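Local coordinates for protein nudix hydrolase DR_0079 (Deinococcus radiodurans, PDB 2O5F) that hydrolyses nucleoside 5'-di- and triphosphates to monophosphates with magnesium as cofactor, with a marked preference for CDP and CTP, at residues L11-E14 with V18-Q21; R30-R35 with S106-T111; E85-E88 with V92-D95; D124-F129 with G137-P142. All coordinates share one frame; numbering follows the deposited sequence.

Interaction 1: residues L11-E14 with V18-Q21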
loop_
_atom_site.group_PDB
_atom_site.type_symbol
_atom_site.label_atom_id
_atom_site.label_comp_id
_atom_site.label_asym_id
_atom_site.label_seq_id
_atom_site.Cartn_x
_atom_site.Cartn_y
_atom_site.Cartn_z
ATOM N N LEU A 11 -6.688 0.919 -17.122
ATOM C CA LEU A 11 -6.918 2.356 -17.049
ATOM C C LEU A 11 -8.334 2.507 -16.497
ATOM O O LEU A 11 -9.241 1.783 -16.907
ATOM C CB LEU A 11 -6.834 3.004 -18.438
ATOM C CG LEU A 11 -5.455 3.193 -19.072
ATOM C CD1 LEU A 11 -5.614 3.579 -20.543
ATOM C CD2 LEU A 11 -4.678 4.269 -18.310
ATOM N N VAL A 12 -8.525 3.435 -15.564
ATOM C CA VAL A 12 -9.841 3.642 -14.969
ATOM C C VAL A 12 -10.250 5.106 -15.010
ATOM O O VAL A 12 -9.396 5.997 -15.063
ATOM C CB VAL A 12 -9.871 3.141 -13.492
ATOM C CG1 VAL A 12 -9.574 1.658 -13.440
ATOM C CG2 VAL A 12 -8.861 3.918 -12.654
ATOM N N ASN A 13 -11.561 5.344 -15.001
ATOM C CA ASN A 13 -12.103 6.702 -15.014
ATOM C C ASN A 13 -12.367 7.183 -13.589
ATOM O O ASN A 13 -11.998 6.516 -12.623
ATOM C CB ASN A 13 -13.410 6.773 -15.827
ATOM C CG ASN A 13 -14.518 5.890 -15.257
ATOM O OD1 ASN A 13 -14.547 5.587 -14.066
ATOM N ND2 ASN A 13 -15.448 5.492 -16.114
ATOM N N GLU A 14 -13.015 8.339 -13.466
ATOM C CA GLU A 14 -13.338 8.915 -12.164
ATOM C C GLU A 14 -14.188 8.029 -11.262
ATOM O O GLU A 14 -14.188 8.189 -10.040
ATOM C CB GLU A 14 -14.046 10.262 -12.334
ATOM C CG GLU A 14 -13.116 11.430 -12.566
ATOM C CD GLU A 14 -12.494 11.447 -13.947
ATOM O OE1 GLU A 14 -11.553 12.251 -14.151
ATOM O OE2 GLU A 14 -12.946 10.677 -14.827
ATOM N N VAL A 18 -13.074 0.545 -15.531
ATOM C CA VAL A 18 -12.035 0.267 -16.516
ATOM C C VAL A 18 -12.413 0.782 -17.900
ATOM O O VAL A 18 -13.483 0.461 -18.414
ATOM C CB VAL A 18 -11.764 -1.245 -16.615
ATOM C CG1 VAL A 18 -10.655 -1.513 -17.626
ATOM C CG2 VAL A 18 -11.383 -1.791 -15.242
ATOM N N VAL A 19 -11.517 1.561 -18.500
ATOM C CA VAL A 19 -11.744 2.142 -19.822
ATOM C C VAL A 19 -10.615 1.858 -20.814
ATOM O O VAL A 19 -10.577 2.442 -21.898
ATOM C CB VAL A 19 -11.916 3.673 -19.726
ATOM C CG1 VAL A 19 -13.142 4.011 -18.886
ATOM C CG2 VAL A 19 -10.670 4.296 -19.108
ATOM N N GLY A 20 -9.695 0.974 -20.442
ATOM C CA GLY A 20 -8.585 0.645 -21.322
ATOM C C GLY A 20 -7.414 0.072 -20.537
ATOM O O GLY A 20 -7.567 -0.259 -19.365
ATOM N N GLN A 21 -6.256 -0.044 -21.184
ATOM C CA GLN A 21 -5.049 -0.567 -20.549
ATOM C C GLN A 21 -3.830 0.258 -20.930
ATOM O O GLN A 21 -3.846 0.996 -21.918
ATOM C CB GLN A 21 -4.785 -2.021 -20.962
ATOM C CG GLN A 21 -5.634 -3.079 -20.280
ATOM C CD GLN A 21 -7.062 -3.099 -20.784
ATOM O OE1 GLN A 21 -7.310 -2.993 -21.989
ATOM N NE2 GLN A 21 -8.011 -3.267 -19.867
#
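Leu-11 meets Gly-20 and Val-19 through two backbone hydrogen bonds of an antiparallel beta hairpin. Leu-11 N donates to the O of Gly-20 at 2.7 Å, and the bond is nearly straight at the hydrogen (173°). Leu-11 O accepts from the N of Val-19 at 2.8 Å. A weaker CA-H...O contact from the CA of Val-18 to Leu-11 O, 3.2 Å long, supplements it. Val-12 and Val-18 follow as a non-hydrogen-bonded pair.

Leu-11 buries the most surface. Its CG lies anti to the carbonyl carbon (chi1 -75°), which turns the branch toward Gln-21. The CD1 of Leu-11 is 3.4 Å from the O of Gln-21. It also lies close over Gly-20, which has no side chain there. Gly-20 also has backbone angles suited to glycine.

Val-19 contributes both methyls. Val-19 CG2 packs 4.1 Å from the CB of Leu-11. Val-19 CG1 lies 3.9 Å from the ND2 of Asn-13, and these two side chains cross at about a right angle. The amide of Asn-13 has its polar partners in the turn, where OD1 accepts from Arg-15 N and ND2 bonds to Glu-17 OE2.

The hairpin of strands 8-12 and 18-23 lies at the surface. Val-12 shares backbone bonding with Arg-33, and Val-12 and Val-18 both rest on Arg-35 near strand 35-42.

Interaction 2: residues R30-R35 with S106-T111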
loop_
_atom_site.group_PDB
_atom_site.type_symbol
_atom_site.label_atom_id
_atom_site.label_comp_id
_atom_site.label_asym_id
_atom_site.label_seq_id
_atom_site.Cartn_x
_atom_site.Cartn_y
_atom_site.Cartn_z
ATOM N N ARG A 30 -0.267 7.992 -16.097
ATOM C CA ARG A 30 -0.745 8.960 -15.115
ATOM C C ARG A 30 -1.263 8.118 -13.947
ATOM O O ARG A 30 -2.177 7.313 -14.123
ATOM C CB ARG A 30 -1.886 9.791 -15.706
ATOM C CG ARG A 30 -1.457 10.789 -16.760
ATOM C CD ARG A 30 -0.601 11.882 -16.150
ATOM N NE ARG A 30 -0.419 13.003 -17.069
ATOM C CZ ARG A 30 0.293 12.949 -18.192
ATOM N NH1 ARG A 30 0.904 11.825 -18.540
ATOM N NH2 ARG A 30 0.382 14.016 -18.975
ATOM N N TRP A 31 -0.689 8.297 -12.761
ATOM C CA TRP A 31 -1.102 7.484 -11.617
ATOM C C TRP A 31 -2.556 7.637 -11.197
ATOM O O TRP A 31 -3.147 6.700 -10.647
ATOM C CB TRP A 31 -0.177 7.735 -10.421
ATOM C CG TRP A 31 1.187 7.136 -10.631
ATOM C CD1 TRP A 31 2.353 7.807 -10.868
ATOM C CD2 TRP A 31 1.508 5.738 -10.698
ATOM N NE1 TRP A 31 3.381 6.914 -11.082
ATOM C CE2 TRP A 31 2.890 5.639 -10.982
ATOM C CE3 TRP A 31 0.763 4.558 -10.542
ATOM C CZ2 TRP A 31 3.541 4.406 -11.124
ATOM C CZ3 TRP A 31 1.415 3.328 -10.681
ATOM C CH2 TRP A 31 2.790 3.265 -10.966
ATOM N N GLU A 32 -3.137 8.802 -11.464
ATOM C CA GLU A 32 -4.534 9.047 -11.107
ATOM C C GLU A 32 -5.485 8.282 -12.030
ATOM O O GLU A 32 -6.707 8.276 -11.824
ATOM C CB GLU A 32 -4.849 10.546 -11.177
ATOM C CG GLU A 32 -4.651 11.148 -12.562
ATOM C CD GLU A 32 -3.294 11.812 -12.743
ATOM O OE1 GLU A 32 -2.296 11.346 -12.144
ATOM O OE2 GLU A 32 -3.229 12.795 -13.512
ATOM N N ARG A 33 -4.919 7.643 -13.050
ATOM C CA ARG A 33 -5.712 6.879 -14.008
ATOM C C ARG A 33 -5.537 5.372 -13.846
ATOM O O ARG A 33 -5.984 4.596 -14.691
ATOM C CB ARG A 33 -5.352 7.301 -15.436
ATOM C CG ARG A 33 -5.691 8.748 -15.734
ATOM C CD ARG A 33 -5.236 9.158 -17.122
ATOM N NE ARG A 33 -5.575 10.550 -17.399
ATOM C CZ ARG A 33 -5.229 11.195 -18.509
ATOM N NH1 ARG A 33 -4.530 10.573 -19.453
ATOM N NH2 ARG A 33 -5.577 12.464 -18.677
ATOM N N VAL A 34 -4.879 4.962 -12.763
ATOM C CA VAL A 34 -4.673 3.541 -12.493
ATOM C C VAL A 34 -4.999 3.177 -11.046
ATOM O O VAL A 34 -5.242 4.054 -10.208
ATOM C CB VAL A 34 -3.228 3.090 -12.812
ATOM C CG1 VAL A 34 -2.917 3.357 -14.285
ATOM C CG2 VAL A 34 -2.230 3.810 -11.912
ATOM N N ARG A 35 -4.997 1.874 -10.765
ATOM C CA ARG A 35 -5.325 1.358 -9.438
ATOM C C ARG A 35 -4.138 0.707 -8.720
ATOM O O ARG A 35 -3.313 0.026 -9.333
ATOM C CB ARG A 35 -6.478 0.342 -9.554
ATOM C CG ARG A 35 -7.612 0.834 -10.450
ATOM C CD ARG A 35 -8.968 0.151 -10.230
ATOM N NE ARG A 35 -9.080 -1.161 -10.842
ATOM C CZ ARG A 35 -10.225 -1.717 -11.245
ATOM N NH1 ARG A 35 -11.389 -1.083 -11.110
ATOM N NH2 ARG A 35 -10.202 -2.918 -11.793
ATOM N N SER A 106 -10.232 7.785 -3.881
ATOM C CA SER A 106 -10.127 8.277 -5.246
ATOM C C SER A 106 -9.050 9.362 -5.269
ATOM O O SER A 106 -8.934 10.156 -4.327
ATOM C CB SER A 106 -11.456 8.881 -5.720
ATOM O OG SER A 106 -11.227 9.828 -6.759
ATOM N N PRO A 107 -8.243 9.400 -6.341
ATOM C CA PRO A 107 -7.160 10.368 -6.544
ATOM C C PRO A 107 -7.681 11.796 -6.717
ATOM O O PRO A 107 -6.924 12.761 -6.591
ATOM C CB PRO A 107 -6.491 9.893 -7.830
ATOM C CG PRO A 107 -6.941 8.488 -7.999
ATOM C CD PRO A 107 -8.325 8.457 -7.467
ATOM N N PHE A 108 -8.961 11.933 -7.053
ATOM C CA PHE A 108 -9.535 13.263 -7.250
ATOM C C PHE A 108 -10.269 13.787 -6.027
ATOM O O PHE A 108 -10.617 14.965 -5.972
ATOM C CB PHE A 108 -10.486 13.272 -8.448
ATOM C CG PHE A 108 -9.865 12.752 -9.702
ATOM C CD1 PHE A 108 -9.973 11.410 -10.035
ATOM C CD2 PHE A 108 -9.127 13.590 -10.528
ATOM C CE1 PHE A 108 -9.352 10.901 -11.176
ATOM C CE2 PHE A 108 -8.500 13.092 -11.673
ATOM C CZ PHE A 108 -8.615 11.745 -11.996
ATOM N N GLN A 109 -10.498 12.924 -5.044
ATOM C CA GLN A 109 -11.192 13.338 -3.829
ATOM C C GLN A 109 -10.249 13.486 -2.642
ATOM O O GLN A 109 -10.670 13.868 -1.549
ATOM C CB GLN A 109 -12.278 12.330 -3.474
ATOM C CG GLN A 109 -13.373 12.207 -4.506
ATOM C CD GLN A 109 -14.487 11.310 -4.019
ATOM O OE1 GLN A 109 -14.252 10.157 -3.667
ATOM N NE2 GLN A 109 -15.706 11.835 -3.988
ATOM N N THR A 110 -8.977 13.180 -2.872
ATOM C CA THR A 110 -7.936 13.242 -1.852
ATOM C C THR A 110 -6.645 13.646 -2.549
ATOM O O THR A 110 -6.649 13.966 -3.738
ATOM C CB THR A 110 -7.679 11.856 -1.235
ATOM O OG1 THR A 110 -7.204 10.960 -2.253
ATOM C CG2 THR A 110 -8.951 11.288 -0.618
ATOM N N THR A 111 -5.536 13.638 -1.818
ATOM C CA THR A 111 -4.264 13.953 -2.456
ATOM C C THR A 111 -3.460 12.670 -2.643
ATOM O O THR A 111 -2.234 12.707 -2.767
ATOM C CB THR A 111 -3.419 14.999 -1.666
ATOM O OG1 THR A 111 -3.528 14.771 -0.254
ATOM C CG2 THR A 111 -3.878 16.404 -2.005
#
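Glu-32 turns its CG between its own backbone N and carbonyl carbon (chi1 61°), and Phe-108 sets its CG anti to its carbonyl carbon (chi1 -54°). These torsions bring the CG of Glu-32 within 4.0 Å of the CZ of Phe-108, and the CB of Glu-32 is as near. The glutamate chain bends at chi2, and its carboxylate leads away from the other segment. The carboxylate plane is turned 82° from the ring plane.

Pro-107 makes the second touch. Pro-107 CB lies 3.8 Å from the CB of Glu-32, and Pro-107 CG lies 3.8 Å from the O of Glu-32. The O of Glu-32 also comes obliquely to the ring, 3.8 Å from the CE1 of Phe-108.

Ser-106 OG accepts from the N of Phe-108, which makes an ST turn. Its O takes Thr-110 OG1 and Gln-109 N from opposite faces of the carbonyl plane.

The turn leading into strand 35-42 here meets the loop between strands 98-105 and 115-122, at the end of the mixed sheet of the Nudix domain. The contact is van der Waals in kind. Polar groups pair within their loops or nearby, as Trp-31 O does with Ser-114 OG.

Interaction 3: residues E85-E88 with V92-D95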
loop_
_atom_site.group_PDB
_atom_site.type_symbol
_atom_site.label_atom_id
_atom_site.label_comp_id
_atom_site.label_asym_id
_atom_site.label_seq_id
_atom_site.Cartn_x
_atom_site.Cartn_y
_atom_site.Cartn_z
ATOM N N GLU A 85 0.902 -9.103 -3.754
ATOM C CA GLU A 85 1.931 -8.243 -3.166
ATOM C C GLU A 85 2.324 -8.687 -1.753
ATOM O O GLU A 85 3.492 -8.619 -1.384
ATOM C CB GLU A 85 1.459 -6.787 -3.129
ATOM C CG GLU A 85 1.251 -6.143 -4.499
ATOM C CD GLU A 85 2.555 -5.776 -5.202
ATOM O OE1 GLU A 85 2.494 -5.260 -6.341
ATOM O OE2 GLU A 85 3.640 -6.001 -4.623
ATOM N N ALA A 86 1.350 -9.129 -0.967
ATOM C CA ALA A 86 1.629 -9.578 0.390
ATOM C C ALA A 86 2.574 -10.768 0.376
ATOM O O ALA A 86 3.478 -10.861 1.201
ATOM C CB ALA A 86 0.333 -9.950 1.112
ATOM N N ARG A 87 2.377 -11.691 -0.554
ATOM C CA ARG A 87 3.262 -12.843 -0.580
ATOM C C ARG A 87 4.628 -12.545 -1.189
ATOM O O ARG A 87 5.632 -13.081 -0.729
ATOM C CB ARG A 87 2.594 -14.016 -1.295
ATOM C CG ARG A 87 2.286 -13.792 -2.746
ATOM C CD ARG A 87 1.240 -14.797 -3.185
ATOM N NE ARG A 87 1.558 -16.145 -2.727
ATOM C CZ ARG A 87 0.676 -17.139 -2.699
ATOM N NH1 ARG A 87 -0.572 -16.926 -3.103
ATOM N NH2 ARG A 87 1.040 -18.344 -2.273
ATOM N N GLU A 88 4.690 -11.679 -2.198
ATOM C CA GLU A 88 5.986 -11.374 -2.794
ATOM C C GLU A 88 6.842 -10.401 -1.981
ATOM O O GLU A 88 8.065 -10.440 -2.068
ATOM C CB GLU A 88 5.821 -10.839 -4.218
ATOM C CG GLU A 88 5.187 -9.472 -4.309
ATOM C CD GLU A 88 5.167 -8.933 -5.732
ATOM O OE1 GLU A 88 4.619 -7.831 -5.936
ATOM O OE2 GLU A 88 5.700 -9.605 -6.643
ATOM N N VAL A 92 3.763 -13.377 3.103
ATOM C CA VAL A 92 2.585 -13.611 3.919
ATOM C C VAL A 92 1.409 -14.079 3.070
ATOM O O VAL A 92 1.169 -13.565 1.978
ATOM C CB VAL A 92 2.163 -12.327 4.671
ATOM C CG1 VAL A 92 0.847 -12.551 5.390
ATOM C CG2 VAL A 92 3.248 -11.935 5.675
ATOM N N GLU A 93 0.689 -15.068 3.584
ATOM C CA GLU A 93 -0.491 -15.611 2.931
ATOM C C GLU A 93 -1.658 -14.927 3.643
ATOM O O GLU A 93 -1.974 -15.276 4.781
ATOM C CB GLU A 93 -0.564 -17.123 3.165
ATOM C CG GLU A 93 0.731 -17.876 2.905
ATOM C CD GLU A 93 0.955 -18.187 1.437
ATOM O OE1 GLU A 93 1.119 -17.243 0.635
ATOM O OE2 GLU A 93 0.962 -19.386 1.084
ATOM N N ILE A 94 -2.294 -13.957 2.991
ATOM C CA ILE A 94 -3.400 -13.242 3.627
ATOM C C ILE A 94 -4.508 -14.177 4.085
ATOM O O ILE A 94 -5.191 -13.906 5.071
ATOM C CB ILE A 94 -4.005 -12.153 2.696
ATOM C CG1 ILE A 94 -4.644 -12.793 1.465
ATOM C CG2 ILE A 94 -2.915 -11.168 2.271
ATOM C CD1 ILE A 94 -5.348 -11.783 0.560
ATOM N N ASP A 95 -4.678 -15.286 3.375
ATOM C CA ASP A 95 -5.714 -16.251 3.725
ATOM C C ASP A 95 -5.389 -16.952 5.044
ATOM O O ASP A 95 -6.268 -17.530 5.681
ATOM C CB ASP A 95 -5.867 -17.280 2.599
ATOM C CG ASP A 95 -6.206 -16.633 1.265
ATOM O OD1 ASP A 95 -7.174 -15.843 1.216
ATOM O OD2 ASP A 95 -5.513 -16.915 0.264
#
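Ala-86 and Val-92 share the hydrogen bond between these segments. The N of Val-92 donates to the O of Ala-86 at 3.2 Å. The bond is straight at the hydrogen (170°), but the donor stands 45° out of the carbonyl plane. It ties the chain leaving helix 78-90 back to the helix backbone.

The charged contact is between Arg-87 and Glu-93. The OE1 of Glu-93 lies 3.1 Å from the NH2 of Arg-87, over one face of the guanidinium group, toward its rim. The two planes are 83° apart. The oxygen stands well off the guanidinium plane, where the N-H groups are not directed, so the attraction is one of charge. Bends at chi3 of Arg-87 and chi2 of Glu-93 help bring the charged ends together. Both residues are exposed.

The apolar contact lies on the inner side. The CB of Ala-86 touches the CG2 of Ile-94 at 3.7 Å. The CB of Ala-86 also lies 3.8 Å from the O of Val-92, so the small methyl fits against the returning backbone.

Glu-85 to Glu-88 belong to the Nudix box. Glu-85 is inferred to bind magnesium together with Glu-89, and its side chain starts out away from residues 92-95.

Asp-95 forms a salt bridge with Arg-83, one more tie to helix 78-90. Ala-86 rests on Val-68 of strand 68-71. The 92-95 segment leads into strand 98-105, and Val-92 and Ile-94 pack on Leu-121 of strand 115-122.

Interaction 4: residues D124-F129 with G137-P142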
loop_
_atom_site.group_PDB
_atom_site.type_symbol
_atom_site.label_atom_id
_atom_site.label_comp_id
_atom_site.label_asym_id
_atom_site.label_seq_id
_atom_site.Cartn_x
_atom_site.Cartn_y
_atom_site.Cartn_z
ATOM N N ASP A 124 0.799 -10.381 15.134
ATOM C CA ASP A 124 1.776 -9.920 16.109
ATOM C C ASP A 124 3.164 -10.405 15.714
ATOM O O ASP A 124 4.150 -10.039 16.334
ATOM C CB ASP A 124 1.425 -10.428 17.511
ATOM C CG ASP A 124 0.365 -9.579 18.187
ATOM O OD1 ASP A 124 0.605 -8.375 18.375
ATOM O OD2 ASP A 124 -0.708 -10.109 18.527
ATOM N N ALA A 125 3.234 -11.228 14.672
ATOM C CA ALA A 125 4.509 -11.755 14.211
ATOM C C ALA A 125 5.186 -10.802 13.236
ATOM O O ALA A 125 4.527 -10.167 12.406
ATOM C CB ALA A 125 4.308 -13.110 13.539
ATOM N N THR A 126 6.507 -10.695 13.349
ATOM C CA THR A 126 7.269 -9.850 12.441
ATOM C C THR A 126 7.408 -10.665 11.162
ATOM O O THR A 126 7.823 -11.821 11.197
ATOM C CB THR A 126 8.662 -9.535 12.989
ATOM O OG1 THR A 126 8.542 -8.774 14.199
ATOM C CG2 THR A 126 9.462 -8.732 11.964
ATOM N N PRO A 127 7.042 -10.077 10.017
ATOM C CA PRO A 127 7.116 -10.749 8.719
ATOM C C PRO A 127 8.530 -11.128 8.290
ATOM O O PRO A 127 9.500 -10.421 8.588
ATOM C CB PRO A 127 6.516 -9.725 7.756
ATOM C CG PRO A 127 5.644 -8.888 8.626
ATOM C CD PRO A 127 6.463 -8.734 9.870
ATOM N N ILE A 128 8.634 -12.253 7.595
ATOM C CA ILE A 128 9.915 -12.708 7.059
ATOM C C ILE A 128 9.886 -12.072 5.678
ATOM O O ILE A 128 9.613 -12.731 4.678
ATOM C CB ILE A 128 9.955 -14.237 6.919
ATOM C CG1 ILE A 128 9.557 -14.887 8.253
ATOM C CG2 ILE A 128 11.353 -14.697 6.510
ATOM C CD1 ILE A 128 10.399 -14.451 9.425
ATOM N N PHE A 129 10.161 -10.778 5.652
ATOM C CA PHE A 129 10.122 -9.991 4.428
ATOM C C PHE A 129 11.160 -10.362 3.374
ATOM O O PHE A 129 12.157 -11.014 3.671
ATOM C CB PHE A 129 10.240 -8.503 4.784
ATOM C CG PHE A 129 11.548 -8.129 5.432
ATOM C CD1 PHE A 129 12.660 -7.818 4.654
ATOM C CD2 PHE A 129 11.673 -8.108 6.823
ATOM C CE1 PHE A 129 13.875 -7.493 5.246
ATOM C CE2 PHE A 129 12.881 -7.784 7.426
ATOM C CZ PHE A 129 13.993 -7.473 6.637
ATOM N N GLY A 137 12.516 -3.433 8.833
ATOM C CA GLY A 137 11.254 -2.811 9.183
ATOM C C GLY A 137 11.124 -2.679 10.683
ATOM O O GLY A 137 11.911 -3.259 11.425
ATOM N N GLU A 138 10.147 -1.904 11.135
ATOM C CA GLU A 138 9.949 -1.752 12.560
ATOM C C GLU A 138 8.498 -1.488 12.923
ATOM O O GLU A 138 7.726 -0.934 12.135
ATOM C CB GLU A 138 10.869 -0.650 13.115
ATOM C CG GLU A 138 10.710 0.729 12.504
ATOM C CD GLU A 138 11.966 1.615 12.662
ATOM O OE1 GLU A 138 12.483 1.780 13.795
ATOM O OE2 GLU A 138 12.431 2.165 11.638
ATOM N N TRP A 139 8.118 -1.938 14.112
ATOM C CA TRP A 139 6.762 -1.719 14.586
ATOM C C TRP A 139 6.752 -0.303 15.141
ATOM O O TRP A 139 7.549 0.045 16.014
ATOM C CB TRP A 139 6.400 -2.732 15.670
ATOM C CG TRP A 139 6.232 -4.131 15.135
ATOM C CD1 TRP A 139 7.148 -5.127 15.152
ATOM C CD2 TRP A 139 5.057 -4.669 14.507
ATOM N NE1 TRP A 139 6.620 -6.267 14.575
ATOM C CE2 TRP A 139 5.337 -6.009 14.175
ATOM C CE3 TRP A 139 3.795 -4.140 14.198
ATOM C CZ2 TRP A 139 4.398 -6.839 13.550
ATOM C CZ3 TRP A 139 2.859 -4.963 13.573
ATOM C CH2 TRP A 139 3.169 -6.301 13.259
ATOM N N LEU A 140 5.861 0.519 14.615
ATOM C CA LEU A 140 5.786 1.898 15.042
ATOM C C LEU A 140 4.356 2.327 15.244
ATOM O O LEU A 140 3.448 1.874 14.544
ATOM C CB LEU A 140 6.409 2.818 13.992
ATOM C CG LEU A 140 7.876 2.669 13.598
ATOM C CD1 LEU A 140 8.136 3.562 12.394
ATOM C CD2 LEU A 140 8.794 3.039 14.762
ATOM N N THR A 141 4.161 3.206 16.211
ATOM C CA THR A 141 2.840 3.735 16.468
ATOM C C THR A 141 2.611 4.779 15.382
ATOM O O THR A 141 3.559 5.375 14.877
ATOM C CB THR A 141 2.777 4.418 17.830
ATOM O OG1 THR A 141 3.638 5.566 17.826
ATOM C CG2 THR A 141 3.230 3.457 18.911
ATOM N N PRO A 142 1.352 4.999 14.994
ATOM C CA PRO A 142 1.066 5.997 13.957
ATOM C C PRO A 142 1.609 7.372 14.339
ATOM O O PRO A 142 2.050 8.134 13.481
ATOM C CB PRO A 142 -0.450 5.981 13.880
ATOM C CG PRO A 142 -0.759 4.525 14.143
ATOM C CD PRO A 142 0.152 4.206 15.308
#
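Trp-139 spans the distance between two backbones that stay well apart, with the CA atoms of Thr-126 and Trp-139 8.4 Å from each other. The irregular loop after strand 115-122 is thereby tied to strand 136-140, which pairs with strand 48-52, away from the annotated magnesium site.

The indole turns its N-H edge to the loop. The NE1 of Trp-139 donates to the OG1 of Thr-126 at 3.2 Å, at an angle of 167° at the hydrogen. The hydroxyl oxygen lies only 5° out of the ring plane. Thr-126 places OG1 anti to its carbonyl carbon (chi1 -64°), which sets the oxygen in front of the indole nitrogen.

The O of Ala-125 lies near the ring plane, 3.5 Å from the CZ2 of Trp-139. The O of Asp-124 comes obliquely and farther off, 4.2 Å from the CZ2 of Trp-139. The OD1 of Asp-124 is hydrogen-bonded to Ser-44.

Trp-139 also packs on Leu-41 of strand 35-42, and it meets Trp-49 of strand 48-52 edge-to-face. Thr-126 and Pro-127 touch Trp-49 as well.

The oxygens of Thr-126 and Ala-125 lie beside the hydrogen-bearing rim of the indole, where the ring is electron-poor. The bond leaves the indole N-H satisfied in a contact that lies at the surface, and it probably limits how far the ring can rotate.

Interactions 1, 2 and 4 are surface contacts, and interaction 3 is partly buried. Interactions 1 and 2 touch each other through Val-12 and Arg-33, and Glu-14 packs on Phe-108. They lie on the same side of the chain's centre, with interaction 4 on the opposite side. Strand 115-122 is a shared support, since interactions 2 and 3 both pack against it. Their chemistry differs. Interaction 1 depends on paired backbone bonds, interaction 2 on apolar touch, interaction 3 on a mixture that includes charge, and interaction 4 on one indole bond. Only interaction 3 includes an inferred magnesium ligand.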